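Local coordinates for ABC transporter substrate-binding protein-branched chain amino acid transport (Streptococcus pneumoniae, PDB 4GNR) that probably captures branched-chain amino acids such as isoleucine as the extracellular substrate-binding component of an ABC importer, at residues Val66-Asn69 / Leu70-Ser74; Glu259-Ala262 / Lys263-Ala266. All coordinates share one frame; numbering follows the deposited sequence.

Interaction 1 (Val66-Asn69 / Leu70-Ser74)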
# COMPACT_ATOMS: atom_id res chain seq x y z
N VAL A 66 7.93 -14.16 -12.39
CA VAL A 66 7.82 -12.96 -13.23
C VAL A 66 9.10 -12.14 -13.08
O VAL A 66 9.60 -11.59 -14.06
CB VAL A 66 6.58 -12.09 -12.82
CG1 VAL A 66 6.71 -10.62 -13.27
CG2 VAL A 66 5.30 -12.76 -13.33
N THR A 67 9.63 -12.03 -11.87
CA THR A 67 10.86 -11.26 -11.65
C THR A 67 12.02 -11.87 -12.44
O THR A 67 12.74 -11.15 -13.15
CB THR A 67 11.20 -11.14 -10.18
OG1 THR A 67 10.10 -10.55 -9.48
CG2 THR A 67 12.41 -10.22 -9.97
N THR A 68 12.20 -13.18 -12.32
CA THR A 68 13.27 -13.85 -13.07
C THR A 68 13.15 -13.56 -14.57
O THR A 68 14.13 -13.22 -15.24
CB THR A 68 13.31 -15.35 -12.76
OG1 THR A 68 13.76 -15.52 -11.41
CG2 THR A 68 14.28 -16.09 -13.73
N ASN A 69 11.96 -13.72 -15.10
CA ASN A 69 11.78 -13.49 -16.52
C ASN A 69 12.06 -12.02 -16.88
O ASN A 69 12.78 -11.76 -17.85
CB ASN A 69 10.42 -14.02 -16.96
CG ASN A 69 10.27 -15.54 -16.71
OD1 ASN A 69 11.23 -16.28 -16.45
ND2 ASN A 69 9.03 -16.00 -16.80
N LEU A 70 11.57 -11.07 -16.08
CA LEU A 70 11.81 -9.65 -16.35
C LEU A 70 13.31 -9.32 -16.41
O LEU A 70 13.76 -8.57 -17.28
CB LEU A 70 11.17 -8.74 -15.29
CG LEU A 70 9.66 -8.54 -15.40
CD1 LEU A 70 9.13 -7.80 -14.17
CD2 LEU A 70 9.31 -7.78 -16.68
N VAL A 71 14.07 -9.84 -15.45
CA VAL A 71 15.48 -9.46 -15.36
C VAL A 71 16.42 -10.25 -16.24
O VAL A 71 17.50 -9.76 -16.56
CB VAL A 71 15.97 -9.43 -13.87
CG1 VAL A 71 15.07 -8.49 -13.04
CG2 VAL A 71 16.05 -10.80 -13.23
N THR A 72 16.05 -11.47 -16.62
CA THR A 72 16.93 -12.31 -17.44
C THR A 72 16.49 -12.51 -18.89
O THR A 72 17.31 -12.79 -19.72
CB THR A 72 17.10 -13.73 -16.85
OG1 THR A 72 15.88 -14.46 -16.94
CG2 THR A 72 17.64 -13.71 -15.44
N GLN A 73 15.20 -12.46 -19.17
CA GLN A 73 14.68 -12.68 -20.54
C GLN A 73 14.40 -11.33 -21.18
O GLN A 73 14.91 -10.99 -22.24
CB GLN A 73 13.41 -13.55 -20.51
CG GLN A 73 13.63 -14.94 -19.96
CD GLN A 73 14.39 -15.83 -20.92
OE1 GLN A 73 14.51 -15.56 -22.12
NE2 GLN A 73 14.83 -16.97 -20.40
N SER A 74 13.61 -10.53 -20.49
CA SER A 74 13.29 -9.18 -20.94
C SER A 74 14.49 -8.23 -20.72
O SER A 74 14.60 -7.19 -21.33
CB SER A 74 12.09 -8.62 -20.20
OG SER A 74 10.91 -9.40 -20.41
O HOH W 1 13.32 -17.67 -17.60
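Leu70 N donates to Val66 O at 2.9 Å and Val71 N to Thr67 O at 3.0 Å, two regular i to i+4 bonds along the last turns of helix 60-72. The pattern then changes at Asn69, whose carbonyl oxygen takes two amides: Gln73 N at 2.8 Å and, one residue further on, Ser74 N in a straighter bond (168°). The i+5 step widens the last turn. Thr68 O is also held twice, from opposite faces of its carbonyl plane: by Thr72 N, and by Thr72 OG1 at 2.7 Å, which stands 43° above that plane. With OG1 between its own backbone N and carbonyl carbon (chi1 68°), the Thr72 hydroxyl folds back over the preceding turn instead of reaching outward. This helix spans the beta-alpha-beta crossover from edge strand 48-55 to strand 78-80, in a lobe of the periplasmic-binding-protein fold. On its buried side Val66 and Leu70 run alongside each other in the same direction, with CG1 of Val66 3.8 Å from CD1 of Leu70. Both also touch Lys54 on strand 48-55, while the side chain of Thr67 packs against helix 85-97 and its OG1 bonds back to Ala63 O. At the exposed side a water spans one turn, donating to Asn69 OD1 (2.8 Å) and accepting from Gln73 NE2 (3.3 Å). The bend of the Gln73 chain at chi2 carries its amide away from the backbone to meet this water.

Interaction 2 (Glu259-Ala262 / Lys263-Ala266)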
# COMPACT_ATOMS: atom_id res chain seq x y z
N GLU A 259 -3.71 19.53 4.00
CA GLU A 259 -2.35 19.97 3.66
C GLU A 259 -2.01 19.40 2.29
O GLU A 259 -1.08 18.58 2.14
CB GLU A 259 -1.36 19.47 4.71
CG GLU A 259 -1.65 19.98 6.12
CD GLU A 259 -0.71 19.39 7.16
OE1 GLU A 259 0.00 18.41 6.86
OE2 GLU A 259 -0.72 19.89 8.31
N VAL A 260 -2.79 19.83 1.29
CA VAL A 260 -2.60 19.32 -0.09
C VAL A 260 -1.65 20.14 -0.93
O VAL A 260 -1.87 21.32 -1.24
CB VAL A 260 -3.90 19.24 -0.88
CG1 VAL A 260 -3.67 18.42 -2.15
CG2 VAL A 260 -4.91 18.52 -0.07
N SER A 261 -0.61 19.45 -1.37
CA SER A 261 0.41 20.09 -2.17
C SER A 261 0.04 20.24 -3.63
O SER A 261 -0.87 19.62 -4.16
CB SER A 261 1.70 19.26 -2.14
OG SER A 261 1.49 18.06 -2.86
N ALA A 262 0.78 21.11 -4.29
CA ALA A 262 0.61 21.32 -5.71
C ALA A 262 0.83 20.01 -6.50
O ALA A 262 0.10 19.70 -7.43
CB ALA A 262 1.54 22.40 -6.18
N LYS A 263 1.86 19.24 -6.15
CA LYS A 263 2.07 17.98 -6.88
C LYS A 263 0.91 17.01 -6.67
O LYS A 263 0.52 16.31 -7.61
CB LYS A 263 3.40 17.30 -6.61
CG LYS A 263 4.57 17.99 -7.28
CD LYS A 263 5.85 17.23 -7.08
CE LYS A 263 7.02 17.85 -7.84
NZ LYS A 263 7.29 19.25 -7.44
N ALA A 264 0.34 16.97 -5.47
CA ALA A 264 -0.80 16.09 -5.22
C ALA A 264 -2.00 16.54 -6.08
O ALA A 264 -2.69 15.70 -6.68
CB ALA A 264 -1.15 16.06 -3.73
N LYS A 265 -2.22 17.85 -6.14
CA LYS A 265 -3.32 18.39 -6.92
C LYS A 265 -3.16 18.09 -8.41
O LYS A 265 -4.11 17.70 -9.11
CB LYS A 265 -3.47 19.90 -6.69
CG LYS A 265 -3.90 20.32 -5.26
CD LYS A 265 -4.02 21.84 -5.16
CE LYS A 265 -4.39 22.35 -3.79
NZ LYS A 265 -4.55 23.83 -3.77
N ALA A 266 -1.94 18.27 -8.91
CA ALA A 266 -1.66 18.02 -10.32
C ALA A 266 -1.89 16.56 -10.66
O ALA A 266 -2.40 16.24 -11.73
CB ALA A 266 -0.25 18.43 -10.69
O HOH W 2 -1.34 23.63 -2.79
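Val260, Ala262 and Lys265 bury the most surface where the chain enters helix 262-275, with Ser261 as its N-cap. Ser261 OG accepts from Ala264 N at 3.1 Å, with an N-H...O angle of 159°, and so occupies an amide of the first turn, where no earlier turn supplies a carbonyl. Its chi1 of 70° sets OG between the residue's own N and carbonyl carbon, turned to the start of the helix; Ala264 CB lies 3.4 Å from Ser261 OG. Ala262, the first helical residue, takes part chiefly through its backbone: its CB points away from the following turn, but its O receives Ala266 N at 2.9 Å. One residue earlier, Ser261 O is the acceptor for Lys265 N at 3.0 Å, which starts the regular i to i+4 bonding. Val260 directs its side chain toward the helix, and CG1 does the touching, reaching Ala264 CB at 3.8 Å and Lys265 CG at 3.7 Å. Val260, just ahead of the cap, and Lys265, four places beyond it, have the spacing of a hydrophobic staple, with only the CG methylene of the lysine standing in for the apolar partner. The Val260 and Lys265 side chains cross obliquely. Lys265 runs extended beyond CG, past the Val260 carbonyl, with CE beside Val260 O, so its ammonium ends near the loop preceding the cap. There a water donates to Val260 O at 2.8 Å and accepts a weak bond from Lys265 NZ at 3.4 Å.

In the fold
From the N terminus, the chain first meets interaction 1 on helix 60-72, between strands 48-55 and 78-80 of the five-stranded parallel sheet. It then completes that sheet and lays down the first five strands of the seven-stranded one before reaching interaction 2, in the loop after strand 248-252 and at the start of helix 262-275. The two contacts come in series, neither nesting nor crossing, and each closes only a turn of a few residues: one at the C-terminal end of a helix, the other at an N-terminal end. The centres of interactions 1 and 2 are about 36 Å apart, their nearest atoms about 26 Å. Neither segment pair includes residues of the isoleucine pocket.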